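Basic membrane lipoprotein (Brucella melitensis biovar Abortus, PDB 3S99) binds adenine, probably takes other purines such as guanine, and may deliver them to an ABC-type uptake system. Local coordinates at residues A[29-34]-A[257-262]; A[48-53]-A[63-68]; A[135-140]-A[313-318]; A[278-283]-A[303-308]. All blocks are in the same frame, centred on the assembly; numbering follows the deposited sequence.

Contact 1 (A[29-34]-A[257-262])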
loop_
_atom_site.group_PDB
_atom_site.type_symbol
_atom_site.label_atom_id
_atom_site.label_comp_id
_atom_site.label_asym_id
_atom_site.label_seq_id
_atom_site.Cartn_x
_atom_site.Cartn_y
_atom_site.Cartn_z
ATOM N N VAL A 29 10.796 -21.296 2.983
ATOM C CA VAL A 29 9.964 -20.121 3.175
ATOM C C VAL A 29 9.025 -19.991 1.971
ATOM O O VAL A 29 9.474 -19.992 0.842
ATOM C CB VAL A 29 10.831 -18.820 3.355
ATOM C CG1 VAL A 29 9.957 -17.576 3.455
ATOM C CG2 VAL A 29 11.771 -18.899 4.594
ATOM N N GLY A 30 7.725 -19.870 2.204
ATOM C CA GLY A 30 6.755 -19.703 1.110
ATOM C C GLY A 30 6.050 -18.376 1.061
ATOM O O GLY A 30 5.896 -17.700 2.085
ATOM N N PHE A 31 5.589 -18.033 -0.147
ATOM C CA PHE A 31 4.922 -16.773 -0.432
ATOM C C PHE A 31 3.684 -17.052 -1.275
ATOM O O PHE A 31 3.727 -17.862 -2.226
ATOM C CB PHE A 31 5.832 -15.801 -1.188
ATOM C CG PHE A 31 7.020 -15.351 -0.419
ATOM C CD1 PHE A 31 7.008 -14.115 0.250
ATOM C CD2 PHE A 31 8.143 -16.174 -0.310
ATOM C CE1 PHE A 31 8.107 -13.709 1.002
ATOM C CE2 PHE A 31 9.248 -15.767 0.427
ATOM C CZ PHE A 31 9.223 -14.521 1.082
ATOM N N ILE A 32 2.584 -16.394 -0.913
ATOM C CA ILE A 32 1.350 -16.390 -1.688
ATOM C C ILE A 32 1.093 -14.964 -2.200
ATOM O O ILE A 32 0.982 -14.035 -1.386
ATOM C CB ILE A 32 0.164 -16.815 -0.811
ATOM C CG1 ILE A 32 0.409 -18.210 -0.217
ATOM C CG2 ILE A 32 -1.116 -16.819 -1.649
ATOM C CD1 ILE A 32 0.476 -19.321 -1.258
ATOM N N TYR A 33 0.990 -14.790 -3.528
ATOM C CA TYR A 33 0.752 -13.477 -4.108
ATOM C C TYR A 33 -0.665 -13.433 -4.729
ATOM O O TYR A 33 -1.101 -14.376 -5.335
ATOM C CB TYR A 33 1.753 -13.147 -5.213
ATOM C CG TYR A 33 3.226 -13.219 -4.853
ATOM C CD1 TYR A 33 3.698 -12.820 -3.595
ATOM C CD2 TYR A 33 4.149 -13.623 -5.790
ATOM C CE1 TYR A 33 5.062 -12.880 -3.285
ATOM C CE2 TYR A 33 5.534 -13.673 -5.482
ATOM C CZ TYR A 33 5.959 -13.281 -4.237
ATOM O OH TYR A 33 7.286 -13.339 -3.945
ATOM N N ILE A 34 -1.331 -12.294 -4.602
ATOM C CA ILE A 34 -2.652 -12.084 -5.192
ATOM C C ILE A 34 -2.519 -11.764 -6.704
ATOM O O ILE A 34 -3.450 -11.973 -7.465
ATOM C CB ILE A 34 -3.401 -10.960 -4.433
ATOM C CG1 ILE A 34 -4.868 -10.845 -4.890
ATOM C CG2 ILE A 34 -2.696 -9.603 -4.617
ATOM C CD1 ILE A 34 -5.817 -11.663 -4.119
ATOM N N PRO A 257 13.852 -5.924 4.541
ATOM C CA PRO A 257 14.432 -6.044 5.879
ATOM C C PRO A 257 13.530 -6.790 6.849
ATOM O O PRO A 257 14.014 -7.576 7.649
ATOM C CB PRO A 257 14.649 -4.579 6.296
ATOM C CG PRO A 257 14.912 -3.854 4.921
ATOM C CD PRO A 257 13.911 -4.541 4.010
ATOM N N TYR A 258 12.220 -6.596 6.740
ATOM C CA TYR A 258 11.268 -7.289 7.596
ATOM C C TYR A 258 11.291 -8.794 7.316
ATOM O O TYR A 258 11.379 -9.623 8.237
ATOM C CB TYR A 258 9.842 -6.713 7.401
ATOM C CG TYR A 258 8.828 -7.405 8.299
ATOM C CD1 TYR A 258 8.809 -7.145 9.667
ATOM C CD2 TYR A 258 7.937 -8.336 7.802
ATOM C CE1 TYR A 258 7.938 -7.788 10.521
ATOM C CE2 TYR A 258 7.030 -8.999 8.665
ATOM C CZ TYR A 258 7.054 -8.725 10.024
ATOM O OH TYR A 258 6.196 -9.321 10.909
ATOM N N TYR A 259 11.269 -9.161 6.041
ATOM C CA TYR A 259 11.293 -10.581 5.666
ATOM C C TYR A 259 12.581 -11.255 6.143
ATOM O O TYR A 259 12.571 -12.370 6.624
ATOM C CB TYR A 259 11.135 -10.732 4.148
ATOM C CG TYR A 259 9.739 -10.378 3.626
ATOM C CD1 TYR A 259 8.684 -10.088 4.501
ATOM C CD2 TYR A 259 9.472 -10.369 2.264
ATOM C CE1 TYR A 259 7.424 -9.786 4.035
ATOM C CE2 TYR A 259 8.180 -10.072 1.781
ATOM C CZ TYR A 259 7.177 -9.791 2.671
ATOM O OH TYR A 259 5.924 -9.507 2.225
ATOM N N ILE A 260 13.699 -10.568 6.004
ATOM C CA ILE A 260 14.968 -11.115 6.471
ATOM C C ILE A 260 14.919 -11.301 8.000
ATOM O O ILE A 260 15.275 -12.361 8.494
ATOM C CB ILE A 260 16.135 -10.220 6.023
ATOM C CG1 ILE A 260 16.327 -10.343 4.500
ATOM C CG2 ILE A 260 17.452 -10.594 6.784
ATOM C CD1 ILE A 260 17.049 -9.189 3.845
ATOM N N ASP A 261 14.460 -10.289 8.735
ATOM C CA ASP A 261 14.424 -10.368 10.210
ATOM C C ASP A 261 13.588 -11.570 10.700
ATOM O O ASP A 261 14.035 -12.347 11.526
ATOM C CB ASP A 261 13.892 -9.061 10.814
ATOM C CG ASP A 261 13.760 -9.129 12.341
ATOM O OD1 ASP A 261 14.795 -9.237 13.009
ATOM O OD2 ASP A 261 12.614 -9.113 12.859
ATOM N N ARG A 262 12.405 -11.748 10.126
ATOM C CA ARG A 262 11.514 -12.838 10.495
ATOM C C ARG A 262 12.045 -14.205 10.107
ATOM O O ARG A 262 11.867 -15.147 10.861
ATOM C CB ARG A 262 10.114 -12.614 9.890
ATOM C CG ARG A 262 9.500 -11.278 10.257
ATOM C CD ARG A 262 9.483 -11.010 11.776
ATOM N NE ARG A 262 8.417 -11.765 12.462
ATOM C CZ ARG A 262 8.382 -12.005 13.759
ATOM N NH1 ARG A 262 9.369 -11.606 14.529
ATOM N NH2 ARG A 262 7.351 -12.654 14.288
#
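Phe31 and Tyr259 bring two flat rings together, one from strand 27-32 and one from helix 256-268. At the rim of the Phe31 ring, close to its plane, lies Tyr259 CE2, 3.7 Å from Phe31 CE1. The same Phe31 CE1 is 3.8 Å from Tyr259 CD2, so one phenylalanine carbon sits against one side bond of the tyrosine and approaches that ring obliquely. The ring centroids are 5.6 Å apart and the planes are inclined at 57°, an oblique aromatic pair. In each residue CG lies opposite the carbonyl carbon (chi1 -65° in Phe31, -70° in Tyr259), which helps direct the rings at each other. Within the helix another ring has a neighbour on one face: Arg262 CG lies 3.5 Å above the Tyr258 ring, displaced toward the rim. Phe91 of the adjoining strand 89-92 meets both rings of the pair, running nearly parallel to Phe31. The hydroxyl of Tyr259 is hydrogen-bonded to Tyr128 OH and His46 ND1. The Tyr259 side chain is about 10 Å from the bound adenine. As a worked example of helix-on-sheet packing, the contact shows two levels of chemistry. The cross-segment part is buried and apolar: no hydrogen bond crosses it and the fit rests on ring-to-ring contact, whereas Tyr259 is probably oriented in part by its hydroxyl's polar partners.

Contact 2 (A[48-53]-A[63-68])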
loop_
_atom_site.group_PDB
_atom_site.type_symbol
_atom_site.label_atom_id
_atom_site.label_comp_id
_atom_site.label_asym_id
_atom_site.label_seq_id
_atom_site.Cartn_x
_atom_site.Cartn_y
_atom_site.Cartn_z
ATOM N N GLN A 48 10.396 -8.824 -5.132
ATOM C CA GLN A 48 11.746 -8.235 -5.037
ATOM C C GLN A 48 12.265 -8.366 -3.608
ATOM O O GLN A 48 13.456 -8.491 -3.394
ATOM C CB GLN A 48 11.771 -6.766 -5.493
ATOM C CG GLN A 48 11.458 -6.590 -6.959
ATOM C CD GLN A 48 12.607 -7.036 -7.824
ATOM O OE1 GLN A 48 12.589 -8.118 -8.401
ATOM N NE2 GLN A 48 13.616 -6.209 -7.900
ATOM N N ALA A 49 11.371 -8.335 -2.636
ATOM C CA ALA A 49 11.733 -8.529 -1.213
ATOM C C ALA A 49 12.031 -10.005 -0.940
ATOM O O ALA A 49 12.969 -10.352 -0.183
ATOM C CB ALA A 49 10.609 -7.992 -0.308
ATOM N N ARG A 50 11.311 -10.907 -1.603
ATOM C CA ARG A 50 11.701 -12.323 -1.549
ATOM C C ARG A 50 13.145 -12.490 -2.047
ATOM O O ARG A 50 13.937 -13.181 -1.430
ATOM C CB ARG A 50 10.780 -13.187 -2.383
ATOM C CG ARG A 50 11.050 -14.662 -2.309
ATOM C CD ARG A 50 10.191 -15.469 -3.321
ATOM N NE ARG A 50 10.437 -15.021 -4.701
ATOM C CZ ARG A 50 11.518 -15.297 -5.427
ATOM N NH1 ARG A 50 12.493 -16.075 -4.963
ATOM N NH2 ARG A 50 11.624 -14.793 -6.658
ATOM N N LYS A 51 13.460 -11.855 -3.174
ATOM C CA LYS A 51 14.815 -11.909 -3.733
ATOM C C LYS A 51 15.886 -11.326 -2.813
ATOM O O LYS A 51 16.993 -11.851 -2.757
ATOM C CB LYS A 51 14.850 -11.217 -5.087
ATOM C CG LYS A 51 14.108 -11.993 -6.169
ATOM C CD LYS A 51 14.086 -11.176 -7.477
ATOM C CE LYS A 51 13.606 -11.990 -8.660
ATOM N NZ LYS A 51 13.452 -11.075 -9.821
ATOM N N GLU A 52 15.547 -10.261 -2.090
ATOM C CA GLU A 52 16.437 -9.687 -1.069
ATOM C C GLU A 52 16.713 -10.702 0.040
ATOM O O GLU A 52 17.861 -10.895 0.466
ATOM C CB GLU A 52 15.863 -8.394 -0.509
ATOM C CG GLU A 52 15.934 -7.274 -1.520
ATOM C CD GLU A 52 15.212 -5.980 -1.127
ATOM O OE1 GLU A 52 14.739 -5.825 0.001
ATOM O OE2 GLU A 52 15.147 -5.078 -1.981
ATOM N N LEU A 53 15.665 -11.395 0.461
ATOM C CA LEU A 53 15.820 -12.485 1.425
ATOM C C LEU A 53 16.800 -13.540 0.907
ATOM O O LEU A 53 17.718 -13.951 1.634
ATOM C CB LEU A 53 14.458 -13.124 1.710
ATOM C CG LEU A 53 14.417 -14.399 2.533
ATOM C CD1 LEU A 53 15.020 -14.137 3.931
ATOM C CD2 LEU A 53 12.945 -14.925 2.592
ATOM N N THR A 63 13.190 -20.465 -1.050
ATOM C CA THR A 63 11.882 -19.856 -1.192
ATOM C C THR A 63 11.053 -20.488 -2.305
ATOM O O THR A 63 11.600 -20.986 -3.289
ATOM C CB THR A 63 11.970 -18.341 -1.410
ATOM O OG1 THR A 63 12.460 -18.062 -2.720
ATOM C CG2 THR A 63 12.865 -17.673 -0.352
ATOM N N THR A 64 9.722 -20.455 -2.114
ATOM C CA THR A 64 8.738 -20.909 -3.109
ATOM C C THR A 64 7.611 -19.913 -3.142
ATOM O O THR A 64 7.270 -19.360 -2.108
ATOM C CB THR A 64 8.084 -22.239 -2.704
ATOM O OG1 THR A 64 9.095 -23.211 -2.488
ATOM C CG2 THR A 64 7.135 -22.749 -3.799
ATOM N N PHE A 65 7.021 -19.670 -4.305
ATOM C CA PHE A 65 5.783 -18.886 -4.350
ATOM C C PHE A 65 4.694 -19.390 -5.296
ATOM O O PHE A 65 4.946 -20.173 -6.214
ATOM C CB PHE A 65 6.043 -17.385 -4.595
ATOM C CG PHE A 65 6.484 -17.022 -5.994
ATOM C CD1 PHE A 65 5.543 -16.646 -6.955
ATOM C CD2 PHE A 65 7.824 -16.970 -6.321
ATOM C CE1 PHE A 65 5.924 -16.275 -8.214
ATOM C CE2 PHE A 65 8.230 -16.599 -7.608
ATOM C CZ PHE A 65 7.282 -16.252 -8.559
ATOM N N LEU A 66 3.483 -18.927 -5.025
ATOM C CA LEU A 66 2.332 -19.112 -5.921
ATOM C C LEU A 66 1.784 -17.743 -6.172
ATOM O O LEU A 66 1.801 -16.909 -5.272
ATOM C CB LEU A 66 1.283 -20.008 -5.270
ATOM C CG LEU A 66 1.640 -21.494 -5.160
ATOM C CD1 LEU A 66 0.530 -22.268 -4.443
ATOM C CD2 LEU A 66 1.922 -22.137 -6.513
ATOM N N GLU A 67 1.311 -17.495 -7.401
ATOM C CA GLU A 67 0.858 -16.177 -7.769
ATOM C C GLU A 67 -0.598 -16.206 -8.250
ATOM O O GLU A 67 -1.151 -17.265 -8.527
ATOM C CB GLU A 67 1.794 -15.570 -8.830
ATOM C CG GLU A 67 1.937 -16.396 -10.080
ATOM C CD GLU A 67 2.890 -15.783 -11.104
ATOM O OE1 GLU A 67 2.408 -15.150 -12.059
ATOM O OE2 GLU A 67 4.116 -15.958 -10.980
ATOM N N ASN A 68 -1.203 -15.035 -8.358
ATOM C CA ASN A 68 -2.604 -14.905 -8.807
ATOM C C ASN A 68 -3.533 -15.812 -7.991
ATOM O O ASN A 68 -4.426 -16.439 -8.532
ATOM C CB ASN A 68 -2.727 -15.177 -10.319
ATOM C CG ASN A 68 -2.111 -14.060 -11.173
ATOM O OD1 ASN A 68 -2.419 -12.900 -10.977
ATOM N ND2 ASN A 68 -1.230 -14.418 -12.115
#
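Arg50 of helix 42-57 lies between two residues of strand 61-66, and its guanidinium treats them differently. Toward Thr63 it works through its edge: Arg50 NH1 donates a hydrogen bond to Thr63 OG1 over 3.0 Å, with an angle of 152° at the hydrogen and the oxygen slightly tilted from the guanidinium plane. Toward Phe65 the two side chains cross at about a right angle, yet the guanidinium and ring planes are 25° apart, near parallel, with the approach itself oblique; Arg50 NE comes to 3.6 Å from Phe65 CD2, and NH2 of Arg50 stays 4.0 Å from CE2 of the same ring. Extended through chi2, the arginine bends at chi3 (58°), which turns the group into this position. Arg50 CD also passes 3.5 Å from Thr63 OG1. One helical turn on, Leu53 and Thr63 lie alongside each other, pointing opposite ways, with Leu53 CD2 4.0 Å from Thr63 CG2. The Thr63 hydroxyl thus takes the arginine bond, while its methyl lies against Leu53 CD2 and the aliphatic part of Arg50. Helix and strand run nearly antiparallel, as expected within the beta-alpha-beta unit they share with strand 27-32. Asp47 forms a salt bridge with Arg50 NE. Since NE, NH1 and NH2 all have hydrogen-bond partners, rotation is probably restricted; the charge is probably balanced mainly by Asp47, Thr63 being a neutral acceptor.

Contact 3 (A[135-140]-A[313-318])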
loop_
_atom_site.group_PDB
_atom_site.type_symbol
_atom_site.label_atom_id
_atom_site.label_comp_id
_atom_site.label_asym_id
_atom_site.label_seq_id
_atom_site.Cartn_x
_atom_site.Cartn_y
_atom_site.Cartn_z
ATOM N N GLY A 135 2.655 8.041 2.986
ATOM C CA GLY A 135 3.082 8.377 1.632
ATOM C C GLY A 135 2.005 9.101 0.867
ATOM O O GLY A 135 2.292 9.983 0.075
ATOM N N ARG A 136 0.753 8.736 1.090
ATOM C CA ARG A 136 -0.338 9.396 0.407
ATOM C C ARG A 136 -0.374 10.893 0.737
ATOM O O ARG A 136 -0.744 11.712 -0.107
ATOM C CB ARG A 136 -1.661 8.784 0.827
ATOM C CG ARG A 136 -1.840 7.338 0.383
ATOM C CD ARG A 136 -2.152 7.265 -1.076
ATOM N NE ARG A 136 -2.369 5.873 -1.474
ATOM C CZ ARG A 136 -2.500 5.446 -2.715
ATOM N NH1 ARG A 136 -2.411 6.269 -3.740
ATOM N NH2 ARG A 136 -2.714 4.153 -2.923
ATOM N N TYR A 137 -0.022 11.246 1.967
ATOM C CA TYR A 137 -0.093 12.632 2.387
ATOM C C TYR A 137 0.885 13.461 1.594
ATOM O O TYR A 137 0.515 14.492 1.040
ATOM C CB TYR A 137 0.149 12.762 3.884
ATOM C CG TYR A 137 -0.093 14.142 4.414
ATOM C CD1 TYR A 137 0.953 15.056 4.502
ATOM C CD2 TYR A 137 -1.362 14.538 4.848
ATOM C CE1 TYR A 137 0.754 16.305 5.001
ATOM C CE2 TYR A 137 -1.566 15.780 5.374
ATOM C CZ TYR A 137 -0.516 16.659 5.435
ATOM O OH TYR A 137 -0.710 17.904 5.924
ATOM N N VAL A 138 2.123 12.985 1.502
ATOM C CA VAL A 138 3.124 13.594 0.685
ATOM C C VAL A 138 2.684 13.737 -0.771
ATOM O O VAL A 138 2.855 14.784 -1.376
ATOM C CB VAL A 138 4.443 12.782 0.695
ATOM C CG1 VAL A 138 5.499 13.554 -0.024
ATOM C CG2 VAL A 138 4.878 12.448 2.117
ATOM N N GLN A 139 2.083 12.677 -1.340
ATOM C CA GLN A 139 1.613 12.776 -2.709
ATOM C C GLN A 139 0.522 13.829 -2.856
ATOM O O GLN A 139 0.404 14.459 -3.904
ATOM C CB GLN A 139 1.154 11.379 -3.235
ATOM C CG GLN A 139 2.314 10.399 -3.245
ATOM C CD GLN A 139 2.076 9.031 -3.863
ATOM O OE1 GLN A 139 3.042 8.398 -4.277
ATOM N NE2 GLN A 139 0.823 8.546 -3.886
ATOM N N GLY A 140 -0.315 13.992 -1.840
ATOM C CA GLY A 140 -1.393 14.960 -1.903
ATOM C C GLY A 140 -0.821 16.366 -1.932
ATOM O O GLY A 140 -1.265 17.222 -2.710
ATOM N N LEU A 313 4.633 15.050 12.171
ATOM C CA LEU A 313 3.421 15.169 11.379
ATOM C C LEU A 313 2.722 13.821 11.325
ATOM O O LEU A 313 3.329 12.822 10.943
ATOM C CB LEU A 313 3.724 15.618 9.945
ATOM C CG LEU A 313 2.531 15.769 8.984
ATOM C CD1 LEU A 313 1.481 16.785 9.535
ATOM C CD2 LEU A 313 3.089 16.249 7.656
ATOM N N ASN A 314 1.458 13.832 11.736
ATOM C CA ASN A 314 0.553 12.739 11.523
ATOM C C ASN A 314 -0.605 13.266 10.698
ATOM O O ASN A 314 -1.406 14.061 11.186
ATOM C CB ASN A 314 0.073 12.161 12.857
ATOM C CG ASN A 314 1.209 11.516 13.639
ATOM O OD1 ASN A 314 1.627 12.020 14.688
ATOM N ND2 ASN A 314 1.726 10.409 13.125
ATOM N N PRO A 315 -0.694 12.823 9.437
ATOM C CA PRO A 315 -1.754 13.191 8.520
ATOM C C PRO A 315 -3.118 13.275 9.176
ATOM O O PRO A 315 -3.834 14.245 8.930
ATOM C CB PRO A 315 -1.729 12.046 7.482
ATOM C CG PRO A 315 -0.326 11.683 7.403
ATOM C CD PRO A 315 0.199 11.812 8.834
ATOM N N PHE A 316 -3.484 12.300 10.008
ATOM C CA PHE A 316 -4.785 12.329 10.671
ATOM C C PHE A 316 -4.747 13.045 12.015
ATOM O O PHE A 316 -4.885 12.431 13.063
ATOM C CB PHE A 316 -5.333 10.930 10.805
ATOM C CG PHE A 316 -5.564 10.252 9.464
ATOM C CD1 PHE A 316 -6.491 10.780 8.556
ATOM C CD2 PHE A 316 -4.856 9.131 9.104
ATOM C CE1 PHE A 316 -6.693 10.173 7.356
ATOM C CE2 PHE A 316 -5.073 8.514 7.886
ATOM C CZ PHE A 316 -6.000 9.041 7.025
ATOM N N THR A 317 -4.562 14.360 11.942
ATOM C CA THR A 317 -4.535 15.264 13.105
ATOM C C THR A 317 -5.466 16.429 12.808
ATOM O O THR A 317 -5.317 17.082 11.781
ATOM C CB THR A 317 -3.120 15.820 13.349
ATOM O OG1 THR A 317 -2.215 14.721 13.522
ATOM C CG2 THR A 317 -3.074 16.748 14.615
ATOM N N GLY A 318 -6.411 16.679 13.703
ATOM C CA GLY A 318 -7.424 17.715 13.514
ATOM C C GLY A 318 -6.893 19.142 13.396
ATOM O O GLY A 318 -5.711 19.393 13.620
#
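Helix 132-146, which carries the chain from the parallel sheet toward the mixed sheet, meets here the loop leading from helix 295-310 to strand 320-321. A single aromatic residue of the helix, Tyr137, makes the contact, and Leu313 and Pro315 receive it. Both come from one side of the ring, near opposite corners of it. Tyr137 CE1 approaches Leu313 CD2 to 3.5 Å, the two side chains crossing at about a right angle. At the other corner Tyr137 CD2 lies 3.6 Å from Pro315 CB, and the proline reaches back to the root of the side chain, where Tyr137 CB is 3.7 Å from Pro315 CG. Pro315 CB and Leu313 CD2 approach the ring obliquely. With CG anti to the backbone N (chi1 -172°), the ring is carried outward from the helix, so that one side of it lies along Leu313 and Pro315. Beyond Pro315 the loop turns sharply: Phe316 is the centre of an inverse gamma turn, and Thr317 OG1 donates a 2.6 Å hydrogen bond to Asn314 O, joining the residues that flank Pro315 and Phe316. Ser169 of helix 161-175 and Thr304 of helix 295-310 also touch Tyr137. No hydrogen bond passes between helix and loop, so the join rests on van der Waals contact, while the internal Thr317-Asn314 bond and backbone bonds to neighbouring segments probably fix the loop together.

Contact 4 (A[278-283]-A[303-308])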
loop_
_atom_site.group_PDB
_atom_site.type_symbol
_atom_site.label_atom_id
_atom_site.label_comp_id
_atom_site.label_asym_id
_atom_site.label_seq_id
_atom_site.Cartn_x
_atom_site.Cartn_y
_atom_site.Cartn_z
ATOM N N TRP A 278 3.635 -0.293 10.938
ATOM C CA TRP A 278 4.777 0.601 10.889
ATOM C C TRP A 278 4.716 1.490 9.649
ATOM O O TRP A 278 4.075 1.143 8.655
ATOM C CB TRP A 278 6.073 -0.201 10.865
ATOM C CG TRP A 278 6.393 -0.967 12.103
ATOM C CD1 TRP A 278 5.856 -0.800 13.364
ATOM C CD2 TRP A 278 7.365 -2.007 12.220
ATOM N NE1 TRP A 278 6.414 -1.703 14.237
ATOM C CE2 TRP A 278 7.363 -2.437 13.574
ATOM C CE3 TRP A 278 8.245 -2.616 11.317
ATOM C CZ2 TRP A 278 8.190 -3.474 14.037
ATOM C CZ3 TRP A 278 9.091 -3.635 11.785
ATOM C CH2 TRP A 278 9.040 -4.064 13.124
ATOM N N GLY A 279 5.427 2.624 9.711
ATOM C CA GLY A 279 5.402 3.612 8.645
ATOM C C GLY A 279 6.782 4.080 8.269
ATOM O O GLY A 279 7.739 3.283 8.213
ATOM N N MET A 280 6.901 5.382 8.023
ATOM C CA MET A 280 8.145 5.941 7.528
ATOM C C MET A 280 9.250 5.924 8.594
ATOM O O MET A 280 10.411 5.669 8.273
ATOM C CB MET A 280 7.917 7.363 7.021
ATOM C CG MET A 280 7.049 7.417 5.770
ATOM S SD MET A 280 6.697 9.078 5.169
ATOM C CE MET A 280 6.223 8.667 3.486
ATOM N N LYS A 281 8.884 6.207 9.852
ATOM C CA LYS A 281 9.861 6.290 10.932
ATOM C C LYS A 281 10.592 4.978 11.079
ATOM O O LYS A 281 11.815 4.956 11.271
ATOM C CB LYS A 281 9.187 6.665 12.263
ATOM C CG LYS A 281 10.176 6.796 13.473
ATOM C CD LYS A 281 9.391 7.338 14.700
ATOM C CE LYS A 281 10.250 7.554 15.967
ATOM N NZ LYS A 281 10.594 6.278 16.662
ATOM N N GLU A 282 9.822 3.887 10.993
ATOM C CA GLU A 282 10.323 2.552 11.209
ATOM C C GLU A 282 10.947 1.985 9.937
ATOM O O GLU A 282 11.578 0.938 9.986
ATOM C CB GLU A 282 9.200 1.619 11.662
ATOM C CG GLU A 282 8.544 2.011 12.993
ATOM C CD GLU A 282 7.350 2.918 12.828
ATOM O OE1 GLU A 282 7.149 3.436 11.698
ATOM O OE2 GLU A 282 6.613 3.116 13.830
ATOM N N GLY A 283 10.709 2.640 8.802
ATOM C CA GLY A 283 11.333 2.266 7.542
ATOM C C GLY A 283 10.591 1.311 6.620
ATOM O O GLY A 283 11.175 0.819 5.664
ATOM N N GLU A 303 10.653 17.862 2.960
ATOM C CA GLU A 303 10.313 18.391 4.270
ATOM C C GLU A 303 9.108 17.680 4.863
ATOM O O GLU A 303 9.074 17.396 6.042
ATOM C CB GLU A 303 10.036 19.889 4.194
ATOM C CG GLU A 303 11.309 20.714 4.040
ATOM C CD GLU A 303 11.067 22.175 3.710
ATOM O OE1 GLU A 303 9.923 22.594 3.387
ATOM O OE2 GLU A 303 12.061 22.916 3.741
ATOM N N THR A 304 8.126 17.374 4.042
ATOM C CA THR A 304 6.924 16.713 4.549
ATOM C C THR A 304 7.210 15.284 5.004
ATOM O O THR A 304 6.763 14.869 6.076
ATOM C CB THR A 304 5.870 16.729 3.476
ATOM O OG1 THR A 304 5.766 18.084 3.028
ATOM C CG2 THR A 304 4.534 16.211 4.016
ATOM N N GLU A 305 7.948 14.549 4.179
ATOM C CA GLU A 305 8.335 13.174 4.498
ATOM C C GLU A 305 9.161 13.187 5.767
ATOM O O GLU A 305 8.960 12.349 6.650
ATOM C CB GLU A 305 9.134 12.519 3.356
ATOM C CG GLU A 305 9.643 11.109 3.709
ATOM C CD GLU A 305 10.118 10.299 2.513
ATOM O OE1 GLU A 305 10.590 10.906 1.532
ATOM O OE2 GLU A 305 10.025 9.037 2.568
ATOM N N ALA A 306 10.048 14.172 5.872
ATOM C CA ALA A 306 10.941 14.262 7.018
ATOM C C ALA A 306 10.159 14.498 8.292
ATOM O O ALA A 306 10.512 13.956 9.332
ATOM C CB ALA A 306 11.984 15.373 6.838
ATOM N N ARG A 307 9.100 15.299 8.213
ATOM C CA ARG A 307 8.300 15.594 9.393
ATOM C C ARG A 307 7.470 14.397 9.846
ATOM O O ARG A 307 7.235 14.234 11.058
ATOM C CB ARG A 307 7.390 16.793 9.161
ATOM C CG ARG A 307 8.065 18.128 9.309
ATOM C CD ARG A 307 7.190 19.254 8.742
ATOM N NE ARG A 307 5.861 19.287 9.360
ATOM C CZ ARG A 307 4.731 19.664 8.748
ATOM N NH1 ARG A 307 4.723 20.061 7.471
ATOM N NH2 ARG A 307 3.588 19.649 9.427
ATOM N N ILE A 308 6.996 13.599 8.886
ATOM C CA ILE A 308 6.281 12.355 9.186
ATOM C C ILE A 308 7.274 11.331 9.786
ATOM O O ILE A 308 6.984 10.678 10.794
ATOM C CB ILE A 308 5.597 11.769 7.954
ATOM C CG1 ILE A 308 4.514 12.739 7.447
ATOM C CG2 ILE A 308 5.008 10.385 8.253
ATOM C CD1 ILE A 308 4.081 12.478 6.107
#
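Met280 forms the tight part of this contact, reaching from the loop after strand 275-278 to helix 295-310. Its sulfur does most of the touching: Met280 SD is 3.8 Å from Ile308 CG2 and 3.9 Å from Glu305 CG, so it rests against both residues, a helical turn apart. The two are met differently, for the methionine crosses Glu305 at about a right angle and Ile308 obliquely. Extended beyond CG (chi2 178°), the chain carries its methyl farther, to where Met280 CE lies 3.9 Å from Glu305 OE2. That oxygen is not left to the methyl alone, since it accepts a hydrogen bond from Met287 N; separately, Met280 N is hydrogen-bonded to Glu134 OE1. Met280 is buried, its CE also packing 3.7 Å from Gly135 N of helix 132-146, on which Ile308 packs too.

The other side of the loop is looser and faces solvent. Lys281 leads away from the helix, and Glu282 is exposed, though it folds back onto the start of the loop: Gly279 N donates to Glu282 OE1 over 2.8 Å at 166°, meeting the oxygen from above the carboxylate plane. Residues 280-282 have helical backbone angles, and Gly283 ends the turn with positive phi. The loop lies between strand 275-278, at the rim of the parallel sheet, and strand 285-287, at the rim of the mixed one. Such a passage is one of the three chain crossings between lobes that characterise type I periplasmic binding proteins, consistent with the BMP family.

From the N terminus, strand 27-32 opens contact 1, which closes only at helix 256-268. Nested inside that loop, contact 2 closes a short one between helix 42-57 and strand 61-66, and the two touch because strands 27-32 and 61-66 are neighbours in the parallel sheet. Contact 3 opens within contact 1 at helix 132-146 but ends beyond it, at 313-318, so these two cross along the chain while lying on opposite sides of its centre. Contact 4 follows contact 1 in series and is nested inside contact 3, which it touches through Leu313 and Arg307. Contacts 1 and 2 thus consolidate one lobe; contacts 3 and 4 tie chain segments near the crossings to the other.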